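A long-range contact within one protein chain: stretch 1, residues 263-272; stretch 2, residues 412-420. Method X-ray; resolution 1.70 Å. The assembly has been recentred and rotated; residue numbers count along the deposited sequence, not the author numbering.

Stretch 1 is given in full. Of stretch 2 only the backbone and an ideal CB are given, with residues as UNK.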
# COMPACT_ATOMS: atom_id res chain seq x y z
N ASN A 263 13.22 19.90 -1.67
CA ASN A 263 14.31 19.74 -2.66
C ASN A 263 14.85 18.33 -2.62
O ASN A 263 16.05 18.11 -2.63
CB ASN A 263 15.42 20.78 -2.41
CG ASN A 263 14.91 22.19 -2.58
OD1 ASN A 263 14.20 22.47 -3.54
ND2 ASN A 263 15.25 23.07 -1.66
N ASP A 264 13.93 17.37 -2.60
CA ASP A 264 14.25 15.98 -2.25
C ASP A 264 15.08 15.33 -3.34
O ASP A 264 14.63 15.24 -4.50
CB ASP A 264 12.94 15.19 -2.01
CG ASP A 264 13.15 13.90 -1.25
OD1 ASP A 264 14.02 13.06 -1.64
OD2 ASP A 264 12.43 13.69 -0.24
N PRO A 265 16.26 14.84 -2.98
CA PRO A 265 17.12 14.26 -4.01
C PRO A 265 16.64 12.96 -4.59
O PRO A 265 17.20 12.49 -5.57
CB PRO A 265 18.46 14.05 -3.30
CG PRO A 265 18.29 14.39 -1.91
CD PRO A 265 16.92 14.93 -1.66
N ARG A 266 15.61 12.36 -3.99
CA ARG A 266 15.00 11.19 -4.60
C ARG A 266 14.14 11.50 -5.81
O ARG A 266 13.75 10.57 -6.51
CB ARG A 266 14.20 10.42 -3.56
CG ARG A 266 15.12 9.74 -2.55
CD ARG A 266 14.28 9.22 -1.35
NE ARG A 266 13.83 10.35 -0.57
CZ ARG A 266 13.37 10.27 0.67
NH1 ARG A 266 13.23 9.07 1.28
NH2 ARG A 266 13.05 11.37 1.31
N ARG A 267 13.81 12.78 -6.06
CA ARG A 267 12.96 13.12 -7.20
C ARG A 267 13.36 12.46 -8.53
O ARG A 267 12.51 11.82 -9.16
CB ARG A 267 12.77 14.63 -7.33
CG ARG A 267 11.84 15.24 -6.23
CD ARG A 267 11.83 16.77 -6.31
NE ARG A 267 13.16 17.30 -6.06
CZ ARG A 267 13.51 18.56 -6.21
NH1 ARG A 267 12.62 19.45 -6.65
NH2 ARG A 267 14.76 18.93 -5.96
N PRO A 268 14.64 12.59 -8.96
CA PRO A 268 15.04 11.97 -10.23
C PRO A 268 15.00 10.45 -10.25
O PRO A 268 14.97 9.86 -11.35
CB PRO A 268 16.47 12.47 -10.46
CG PRO A 268 16.95 12.93 -9.14
CD PRO A 268 15.70 13.46 -8.44
N ALA A 269 14.98 9.83 -9.06
CA ALA A 269 14.84 8.36 -8.97
C ALA A 269 13.36 7.91 -9.00
O ALA A 269 13.05 6.74 -9.24
CB ALA A 269 15.51 7.88 -7.75
N TYR A 270 12.46 8.85 -8.73
CA TYR A 270 11.02 8.58 -8.59
C TYR A 270 10.18 8.98 -9.81
O TYR A 270 9.20 8.31 -10.11
CB TYR A 270 10.48 9.35 -7.39
CG TYR A 270 10.70 8.72 -6.01
CD1 TYR A 270 11.76 7.88 -5.75
CD2 TYR A 270 9.84 9.04 -4.94
CE1 TYR A 270 11.93 7.34 -4.48
CE2 TYR A 270 10.03 8.53 -3.69
CZ TYR A 270 11.07 7.68 -3.45
OH TYR A 270 11.21 7.16 -2.20
N PHE A 271 10.59 10.07 -10.47
CA PHE A 271 9.77 10.73 -11.49
C PHE A 271 10.63 11.19 -12.69
O PHE A 271 11.86 11.36 -12.57
CB PHE A 271 9.14 12.01 -10.92
CG PHE A 271 8.50 11.86 -9.57
CD1 PHE A 271 7.46 10.97 -9.40
CD2 PHE A 271 8.91 12.65 -8.50
CE1 PHE A 271 6.86 10.85 -8.16
CE2 PHE A 271 8.31 12.52 -7.23
CZ PHE A 271 7.31 11.63 -7.07
N THR A 272 9.98 11.47 -13.82
CA THR A 272 10.59 12.21 -14.92
C THR A 272 10.15 13.65 -14.84
O THR A 272 9.03 13.92 -14.40
CB THR A 272 10.18 11.63 -16.28
OG1 THR A 272 8.75 11.73 -16.43
CG2 THR A 272 10.61 10.21 -16.38
N UNK A 412 5.24 10.94 7.30
CA UNK A 412 5.55 11.64 6.04
C UNK A 412 6.79 11.05 5.34
O UNK A 412 6.76 10.77 4.12
CB UNK A 412 5.77 13.13 6.31
N UNK A 413 7.91 10.90 6.05
CA UNK A 413 9.11 10.27 5.45
C UNK A 413 8.83 8.79 5.12
O UNK A 413 9.31 8.28 4.12
CB UNK A 413 10.31 10.38 6.40
N UNK A 414 8.04 8.12 5.94
CA UNK A 414 7.69 6.74 5.60
C UNK A 414 6.96 6.68 4.26
O UNK A 414 7.19 5.78 3.42
CB UNK A 414 6.83 6.12 6.70
N UNK A 415 6.03 7.62 4.09
CA UNK A 415 5.20 7.69 2.89
C UNK A 415 6.04 8.00 1.65
O UNK A 415 5.87 7.36 0.61
CB UNK A 415 4.11 8.75 3.06
N UNK A 416 7.03 8.88 1.81
CA UNK A 416 7.92 9.19 0.70
C UNK A 416 8.78 7.98 0.37
O UNK A 416 8.95 7.63 -0.79
CB UNK A 416 8.80 10.40 1.03
N UNK A 417 9.23 7.27 1.40
CA UNK A 417 10.11 6.11 1.24
C UNK A 417 9.41 4.91 0.56
O UNK A 417 10.02 4.23 -0.29
CB UNK A 417 10.64 5.68 2.61
N UNK A 418 8.16 4.62 0.96
CA UNK A 418 7.45 3.45 0.47
C UNK A 418 6.79 3.84 -0.82
O UNK A 418 5.63 4.20 -0.84
CB UNK A 418 6.43 2.93 1.48
N UNK A 419 7.56 3.81 -1.91
CA UNK A 419 7.12 4.32 -3.20
C UNK A 419 7.61 3.42 -4.33
O UNK A 419 8.81 3.02 -4.33
CB UNK A 419 7.62 5.75 -3.41
N UNK A 420 6.72 3.14 -5.32
CA UNK A 420 5.28 3.34 -5.36
C UNK A 420 4.57 2.25 -4.55
O UNK A 420 4.88 1.08 -4.72
CB UNK A 420 4.78 3.35 -6.81

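Position 412 lies in a helix, and its ideal CB has nothing of stretch 1 within 5.5 Å. Stretch 1 sets no requirement here; the residue is Thr412.

At 413 CA-to-CB points sideways, so only a long side chain could arrive. What lies within its range is the guanidinium of Arg266, held in place by Asp264, which takes NE on OD1 and forms a salt bridge to NH2 through OD2. An acceptor on a long side chain would suit, such as Gln or Glu. Gln413 fills the place. Arg266 NH2 donates to Gln413 OE1 over 3.2 Å, nearly straight and near the guanidinium plane, and a water accepts from Arg266 NH1 while donating to both O and OE1 of Gln413.

Positions 414 and 415 make no contact with stretch 1. At 414 CA-to-CB points away, and at 415 the other stretch is out of reach, so many helix-compatible residues would do; they are Lys414 and Trp415.

At 416 CA-to-CB points toward stretch 1. The ideal CB is 4.4 Å from Arg266 NH2 and 5.2 Å from Tyr270 OH, leaving room for a medium aliphatic side chain such as Val, Ile or Leu to cover these groups. In Ile416, CG2 sits over one face of the guanidinium, 3.5 Å from Arg266 NH2, where it blocks none of the in-plane N-H directions, and 4.2 Å from Tyr270 CE2. The backbone contributes too: Tyr270 OH donates to Ile416 O at 2.7 Å, a bond any residue here could offer.

At 417 CA-to-CB points away, yet the ideal CB is 4.5 Å from Arg266 NH1. Nothing calls for a polar group, and a small residue suffices. Ala417 has its CB 4.4 Å from Arg266 NH1, and a second water donates to both Ala417 O and Tyr270 OH.

The helix ends at 417, and 418 is the first residue to leave helical phi/psi. CA-to-CB points away, and stretch 1 asks nothing of Cys418.

Position 419 has an extended backbone (-141/137) and an ideal CB 3.7 Å from Tyr270 CE2. A flat side chain could lie along that ring, favouring Phe, Tyr or Trp, and the carbonyl of Tyr270, which accepts no hydrogen bond within stretch 1, would reward a donor at the tip. Tyr419 supplies both. Its ring forms an offset stack with Tyr270, centroids 4.1 Å apart and planes at 16°, and Tyr419 OH donates to Tyr270 O at 2.7 Å.

At 420 CA-to-CB points sideways without contact; a cis peptide bond precedes it, which favours proline, and Pro420 is found.

Stretch 2 412-420: TQKWIACYP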
# COMPACT_ATOMS: atom_id res chain seq x y z
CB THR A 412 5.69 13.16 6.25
OG1 THR A 412 4.47 13.65 6.81
CG2 THR A 412 5.96 13.90 4.91
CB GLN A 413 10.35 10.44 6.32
CG GLN A 413 10.83 11.86 6.35
CD GLN A 413 11.38 12.32 4.99
OE1 GLN A 413 11.91 11.54 4.26
NE2 GLN A 413 11.20 13.59 4.67
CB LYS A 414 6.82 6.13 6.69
CG LYS A 414 6.32 4.72 6.39
CD LYS A 414 5.29 4.32 7.47
CE LYS A 414 4.62 3.01 7.24
NZ LYS A 414 3.50 2.80 8.19
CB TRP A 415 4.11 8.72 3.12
CG TRP A 415 3.38 9.14 1.90
CD1 TRP A 415 2.54 8.38 1.13
CD2 TRP A 415 3.34 10.46 1.37
NE1 TRP A 415 1.98 9.17 0.15
CE2 TRP A 415 2.50 10.44 0.26
CE3 TRP A 415 3.97 11.66 1.72
CZ2 TRP A 415 2.26 11.58 -0.49
CZ3 TRP A 415 3.69 12.78 0.99
CH2 TRP A 415 2.86 12.74 -0.09
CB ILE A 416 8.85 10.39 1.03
CG1 ILE A 416 8.00 11.63 1.10
CG2 ILE A 416 9.93 10.59 -0.07
CD1 ILE A 416 8.78 12.88 1.71
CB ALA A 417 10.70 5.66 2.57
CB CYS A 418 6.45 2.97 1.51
SG CYS A 418 7.31 2.40 3.05
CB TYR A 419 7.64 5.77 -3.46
CG TYR A 419 7.52 6.20 -4.90
CD1 TYR A 419 6.34 6.78 -5.38
CD2 TYR A 419 8.59 6.04 -5.80
CE1 TYR A 419 6.20 7.13 -6.68
CE2 TYR A 419 8.44 6.39 -7.13
CZ TYR A 419 7.25 6.94 -7.54
OH TYR A 419 7.09 7.29 -8.84
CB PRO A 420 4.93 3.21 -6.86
CG PRO A 420 6.14 2.69 -7.51
CD PRO A 420 7.21 2.47 -6.53
O HOH W 1 12.03 8.86 3.89
O HOH W 2 12.41 4.72 -1.07
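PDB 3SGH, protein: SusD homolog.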